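Local coordinates for protein fusarinine C esterase sidJ (Aspergillus fumigatus, PDB 6GUP) that hydrolyses the fungal siderophore fusarinine C to three fusarinine molecules with release of iron, but does not hydrolyse triacetylfusarinine C, at residues A[49-52]-A[53-57]; A[323-326]-A[327-331]. All coordinates share one frame; numbering follows the deposited sequence.

Interaction 1: A[49-52]-A[53-57]; sequences LATT and SYLAD
S53 holds its hydroxyl between its own backbone N and carbonyl carbon (chi1 68°), which folds OG back over the preceding peptide to donate a hydrogen bond to T52 O at 2.7 Å. T51 turns its methyl anti to the backbone N, sending CG2 toward S53 and L55 and leaving OG1 beside the N, where D47 OD2 binds it. One branch of this threonine is thus apolar filling and the other a polar tether.

T52 to L55 form a type II' beta turn. S53 takes its second position, where a positive phi combined with a strongly negative psi is unfavourable for any residue with a CB; serine can offset part of that cost with its bond to T52 O. Y54, the N-cap residue of helix 55-61, follows, and S53 OG lies over one face of its ring, offset toward the rim. L55 N closes the turn on T52 O at 3.1 Å, with a fairly straight N-H...O angle of 159°. The serine hydroxyl and this amide approach T52 O from opposite faces of its carbonyl plane, the hydroxyl from well above it. Water 1 adds a weak third bond to T52 O at 2.9 Å and accepts from A56 N at 2.8 Å, so that two amides of the first helical turn are occupied.

The T51 and L55 side chains cross at about a right angle, with T51 CB 3.9 Å from L55 CD2. L55 continues onto L69 and T71 of strand 67-72, as suits a branched apolar chain. T52, partly exposed, packs on W7 and on E21 of the second subunit.

With two bonds and a weaker water link, T52 O is probably polarised, and its peptide is probably fixed in place just ahead of helix 55-61.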
ATOM      1  N   LEU A  49       4.906  -1.316   2.719  1.00 49.17           N
ATOM      2  CA  LEU A  49       6.154  -0.803   3.307  1.00 47.36           C
ATOM      3  C   LEU A  49       6.021  -0.456   4.801  1.00 46.75           C
ATOM      4  O   LEU A  49       6.988   0.009   5.410  1.00 46.68           O
ATOM      5  CB  LEU A  49       6.630   0.442   2.544  1.00 44.76           C
ATOM      6  CG  LEU A  49       6.697   0.376   1.016  1.00 43.69           C
ATOM      7  CD1 LEU A  49       7.237   1.689   0.469  1.00 44.36           C
ATOM      8  CD2 LEU A  49       7.549  -0.789   0.534  1.00 42.02           C
ATOM      9  N   ALA A  50       4.848  -0.700   5.391  1.00 46.23           N
ATOM     10  CA  ALA A  50       4.526  -0.222   6.743  1.00 49.77           C
ATOM     11  C   ALA A  50       4.913  -1.161   7.897  1.00 51.87           C
ATOM     12  O   ALA A  50       4.586  -0.870   9.052  1.00 52.04           O
ATOM     13  CB  ALA A  50       3.044   0.108   6.826  1.00 51.49           C
ATOM     14  N   THR A  51       5.595  -2.273   7.605  1.00 50.99           N
ATOM     15  CA  THR A  51       6.101  -3.162   8.656  1.00 49.17           C
ATOM     16  C   THR A  51       7.100  -2.408   9.532  1.00 37.74           C
ATOM     17  O   THR A  51       7.958  -1.695   9.015  1.00 22.64           O
ATOM     18  CB  THR A  51       6.808  -4.406   8.073  1.00 53.07           C
ATOM     19  OG1 THR A  51       5.941  -5.065   7.143  1.00 52.11           O
ATOM     20  CG2 THR A  51       7.199  -5.389   9.181  1.00 55.87           C
ATOM     21  N   THR A  52       6.964  -2.557  10.850  1.00 41.76           N
ATOM     22  CA  THR A  52       7.924  -2.007  11.810  1.00 50.57           C
ATOM     23  C   THR A  52       8.730  -3.154  12.423  1.00 53.57           C
ATOM     24  O   THR A  52       9.713  -3.586  11.828  1.00 50.72           O
ATOM     25  CB  THR A  52       7.234  -1.140  12.885  1.00 51.78           C
ATOM     26  OG1 THR A  52       6.064  -1.809  13.374  1.00 52.89           O
ATOM     27  CG2 THR A  52       6.842   0.206  12.308  1.00 49.96           C
ATOM     28  N   SER A  53       8.309  -3.658  13.586  1.00 55.93           N
ATOM     29  CA  SER A  53       8.978  -4.773  14.272  1.00 56.92           C
ATOM     30  C   SER A  53      10.498  -4.565  14.483  1.00 51.84           C
ATOM     31  O   SER A  53      10.898  -3.637  15.191  1.00 51.94           O
ATOM     32  CB  SER A  53       8.656  -6.100  13.560  1.00 62.32           C
ATOM     33  OG  SER A  53       9.244  -6.174  12.272  1.00 63.05           O
ATOM     34  N   TYR A  54      11.322  -5.399  13.844  1.00 46.77           N
ATOM     35  CA  TYR A  54      12.785  -5.400  14.016  1.00 42.93           C
ATOM     36  C   TYR A  54      13.497  -4.831  12.786  1.00 41.33           C
ATOM     37  O   TYR A  54      14.725  -4.911  12.683  1.00 39.85           O
ATOM     38  CB  TYR A  54      13.292  -6.829  14.293  1.00 41.55           C
ATOM     39  CG  TYR A  54      12.763  -7.868  13.321  1.00 40.07           C
ATOM     40  CD1 TYR A  54      13.333  -8.036  12.055  1.00 39.34           C
ATOM     41  CD2 TYR A  54      11.668  -8.664  13.659  1.00 38.84           C
ATOM     42  CE1 TYR A  54      12.834  -8.975  11.164  1.00 37.64           C
ATOM     43  CE2 TYR A  54      11.163  -9.603  12.775  1.00 37.88           C
ATOM     44  CZ  TYR A  54      11.748  -9.756  11.531  1.00 37.46           C
ATOM     45  OH  TYR A  54      11.243 -10.689  10.661  1.00 37.87           O
ATOM     46  N   LEU A  55      12.731  -4.238  11.871  1.00 41.66           N
ATOM     47  CA  LEU A  55      13.237  -3.891  10.541  1.00 42.47           C
ATOM     48  C   LEU A  55      14.254  -2.751  10.588  1.00 41.56           C
ATOM     49  O   LEU A  55      15.229  -2.758   9.834  1.00 41.45           O
ATOM     50  CB  LEU A  55      12.069  -3.542   9.601  1.00 43.37           C
ATOM     51  CG  LEU A  55      12.082  -4.015   8.144  1.00 42.89           C
ATOM     52  CD1 LEU A  55      12.686  -5.403   7.973  1.00 41.87           C
ATOM     53  CD2 LEU A  55      10.655  -3.998   7.615  1.00 43.84           C
ATOM     54  N   ALA A  56      14.021  -1.784  11.475  1.00 41.60           N
ATOM     55  CA  ALA A  56      14.959  -0.680  11.696  1.00 40.69           C
ATOM     56  C   ALA A  56      16.299  -1.173  12.240  1.00 41.14           C
ATOM     57  O   ALA A  56      17.354  -0.747  11.769  1.00 40.41           O
ATOM     58  CB  ALA A  56      14.356   0.346  12.646  1.00 39.09           C
ATOM     59  N   ASP A  57      16.244  -2.068  13.227  1.00 42.89           N
ATOM     60  CA  ASP A  57      17.449  -2.674  13.811  1.00 44.64           C
ATOM     61  C   ASP A  57      18.214  -3.532  12.800  1.00 41.97           C
ATOM     62  O   ASP A  57      19.447  -3.548  12.813  1.00 41.46           O
ATOM     63  CB  ASP A  57      17.095  -3.522  15.046  1.00 49.09           C
ATOM     64  CG  ASP A  57      16.580  -2.686  16.218  1.00 53.97           C
ATOM     65  OD1 ASP A  57      16.651  -1.439  16.169  1.00 56.04           O
ATOM     66  OD2 ASP A  57      16.097  -3.288  17.201  1.00 54.77           O
TER
HETATM   67  O   HOH W   1      11.498  -1.464  12.524  1.00 65.01           O

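Interaction 2: A[323-326]-A[327-331]; sequences PNAS and HALSN
A325 and L329 make the dense side of this turn: A325 CB lies 4.1 Å from L329 CD2, while L329 CD1 comes within 3.3 Å of S326 O. The chain bends through H327 and A328, and L329 follows in the left-handed helical region; the buried L329 packs on P337 and L341 of helix 335-353. A325, with just a methyl, packs closely against L329 while also touching S283 and P337.

The polar side is looser. The bond S326 OG takes from L329 N is weak, 3.0 Å long and bent to 126° at the hydrogen. Water 2 lies 2.8 Å from S326 OG and accepts from A328 N at 3.2 Å, linking two atoms that do not bond directly. On this solvent side S330 is exposed and N331 is exposed and poorly ordered.

H327 sets CG anti to the backbone N (chi1 -176°), and its ring reaches D286 OD2 through ND1 and S123 OG through NE2, while Q287 binds the backbone N. This geometry is consistent with the Ser-His-Asp catalytic triad of an alpha/beta-hydrolase, the histidine being carried on the loop after the last strand.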
ATOM      1  N   PRO A 323      14.513 -17.644  22.094  1.00 44.04           N
ATOM      2  CA  PRO A 323      14.043 -17.563  23.489  1.00 45.23           C
ATOM      3  C   PRO A 323      13.365 -16.233  23.839  1.00 44.75           C
ATOM      4  O   PRO A 323      13.883 -15.171  23.489  1.00 43.55           O
ATOM      5  CB  PRO A 323      15.328 -17.731  24.316  1.00 47.53           C
ATOM      6  CG  PRO A 323      16.304 -18.378  23.406  1.00 48.05           C
ATOM      7  CD  PRO A 323      15.961 -17.922  22.023  1.00 45.68           C
ATOM      8  N   ASN A 324      12.204 -16.317  24.491  1.00 45.22           N
ATOM      9  CA  ASN A 324      11.442 -15.153  24.982  1.00 46.46           C
ATOM     10  C   ASN A 324      10.894 -14.196  23.906  1.00 45.89           C
ATOM     11  O   ASN A 324      10.352 -13.143  24.250  1.00 45.97           O
ATOM     12  CB  ASN A 324      12.266 -14.352  26.010  1.00 48.43           C
ATOM     13  CG  ASN A 324      12.857 -15.224  27.104  1.00 48.75           C
ATOM     14  OD1 ASN A 324      14.050 -15.146  27.397  1.00 48.65           O
ATOM     15  ND2 ASN A 324      12.024 -16.063  27.711  1.00 48.49           N
ATOM     16  N   ALA A 325      10.998 -14.561  22.626  1.00 44.57           N
ATOM     17  CA  ALA A 325      10.560 -13.684  21.540  1.00 43.57           C
ATOM     18  C   ALA A 325       9.048 -13.761  21.392  1.00 42.34           C
ATOM     19  O   ALA A 325       8.473 -14.842  21.489  1.00 42.76           O
ATOM     20  CB  ALA A 325      11.230 -14.065  20.229  1.00 44.86           C
ATOM     21  N   SER A 326       8.416 -12.615  21.155  1.00 41.64           N
ATOM     22  CA  SER A 326       6.991 -12.554  20.839  1.00 42.54           C
ATOM     23  C   SER A 326       6.860 -12.702  19.326  1.00 41.66           C
ATOM     24  O   SER A 326       7.869 -12.814  18.624  1.00 39.71           O
ATOM     25  CB  SER A 326       6.382 -11.234  21.323  1.00 44.27           C
ATOM     26  OG  SER A 326       6.883 -10.129  20.593  1.00 43.39           O
ATOM     27  N   HIS A 327       5.624 -12.703  18.827  1.00 41.89           N
ATOM     28  CA  HIS A 327       5.360 -12.913  17.399  1.00 42.62           C
ATOM     29  C   HIS A 327       6.077 -11.897  16.507  1.00 44.64           C
ATOM     30  O   HIS A 327       6.797 -12.279  15.581  1.00 44.29           O
ATOM     31  CB  HIS A 327       3.856 -12.867  17.116  1.00 43.94           C
ATOM     32  CG  HIS A 327       3.505 -13.169  15.693  1.00 45.71           C
ATOM     33  ND1 HIS A 327       3.572 -14.441  15.165  1.00 45.23           N
ATOM     34  CD2 HIS A 327       3.100 -12.362  14.684  1.00 47.22           C
ATOM     35  CE1 HIS A 327       3.216 -14.405  13.893  1.00 45.46           C
ATOM     36  NE2 HIS A 327       2.924 -13.155  13.576  1.00 46.46           N
ATOM     37  N   ALA A 328       5.873 -10.615  16.802  1.00 47.11           N
ATOM     38  CA  ALA A 328       6.468  -9.515  16.036  1.00 47.75           C
ATOM     39  C   ALA A 328       7.654  -8.836  16.738  1.00 48.37           C
ATOM     40  O   ALA A 328       8.278  -7.954  16.149  1.00 49.10           O
ATOM     41  CB  ALA A 328       5.399  -8.487  15.699  1.00 48.12           C
ATOM     42  N   LEU A 329       7.964  -9.240  17.974  1.00 47.01           N
ATOM     43  CA  LEU A 329       9.079  -8.672  18.750  1.00 45.95           C
ATOM     44  C   LEU A 329       8.947  -7.142  18.908  1.00 50.70           C
ATOM     45  O   LEU A 329       9.936  -6.407  18.845  1.00 51.07           O
ATOM     46  CB  LEU A 329      10.437  -9.062  18.130  1.00 41.59           C
ATOM     47  CG  LEU A 329      10.762 -10.561  17.997  1.00 37.82           C
ATOM     48  CD1 LEU A 329      10.113 -11.204  16.774  1.00 35.87           C
ATOM     49  CD2 LEU A 329      12.270 -10.775  17.945  1.00 36.56           C
ATOM     50  N   SER A 330       7.713  -6.686  19.131  1.00 59.30           N
ATOM     51  CA  SER A 330       7.367  -5.256  19.080  1.00 68.79           C
ATOM     52  C   SER A 330       7.719  -4.462  20.339  1.00 78.28           C
ATOM     53  O   SER A 330       8.014  -3.269  20.254  1.00 80.16           O
ATOM     54  CB  SER A 330       5.867  -5.085  18.815  1.00 69.69           C
ATOM     55  OG  SER A 330       5.441  -5.867  17.714  1.00 69.20           O
ATOM     56  N   ASN A 331       7.685  -5.121  21.497  1.00 89.16           N
ATOM     57  CA  ASN A 331       7.727  -4.433  22.795  1.00 98.68           C
ATOM     58  C   ASN A 331       9.088  -3.813  23.122  1.00103.24           C
ATOM     59  O   ASN A 331      10.079  -4.035  22.422  1.00102.24           O
ATOM     60  CB  ASN A 331       7.346  -5.396  23.934  1.00100.96           C
ATOM     61  CG  ASN A 331       5.995  -6.062  23.727  1.00101.02           C
ATOM     62  OD1 ASN A 331       5.100  -5.504  23.092  1.00103.74           O
ATOM     63  ND2 ASN A 331       5.843  -7.264  24.271  1.00100.45           N
TER
HETATM   64  O   HOH W   2       4.660  -8.936  19.305  1.00 57.13           O

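In the fold
Following the chain from the N terminus, interaction 1 closes the loop between strand 37-42 and helix 55-61. Interaction 2 comes much later, turning the chain between the edge strand 320-322 and helix 335-353. They lie in series, neither nested nor crossed, yet the fold brings their centres to about 13 Å and they touch where S53 CB packs 3.2 Å from A328 O. Two residues join them further. R338 of helix 335-353 forms a salt bridge with D57 and hydrogen bonds to L329 O and N331 O; Q163 serves both Y54 OH and H327 O. The early helix, the last helix and strand 159-163 thus converge beside the probable active site.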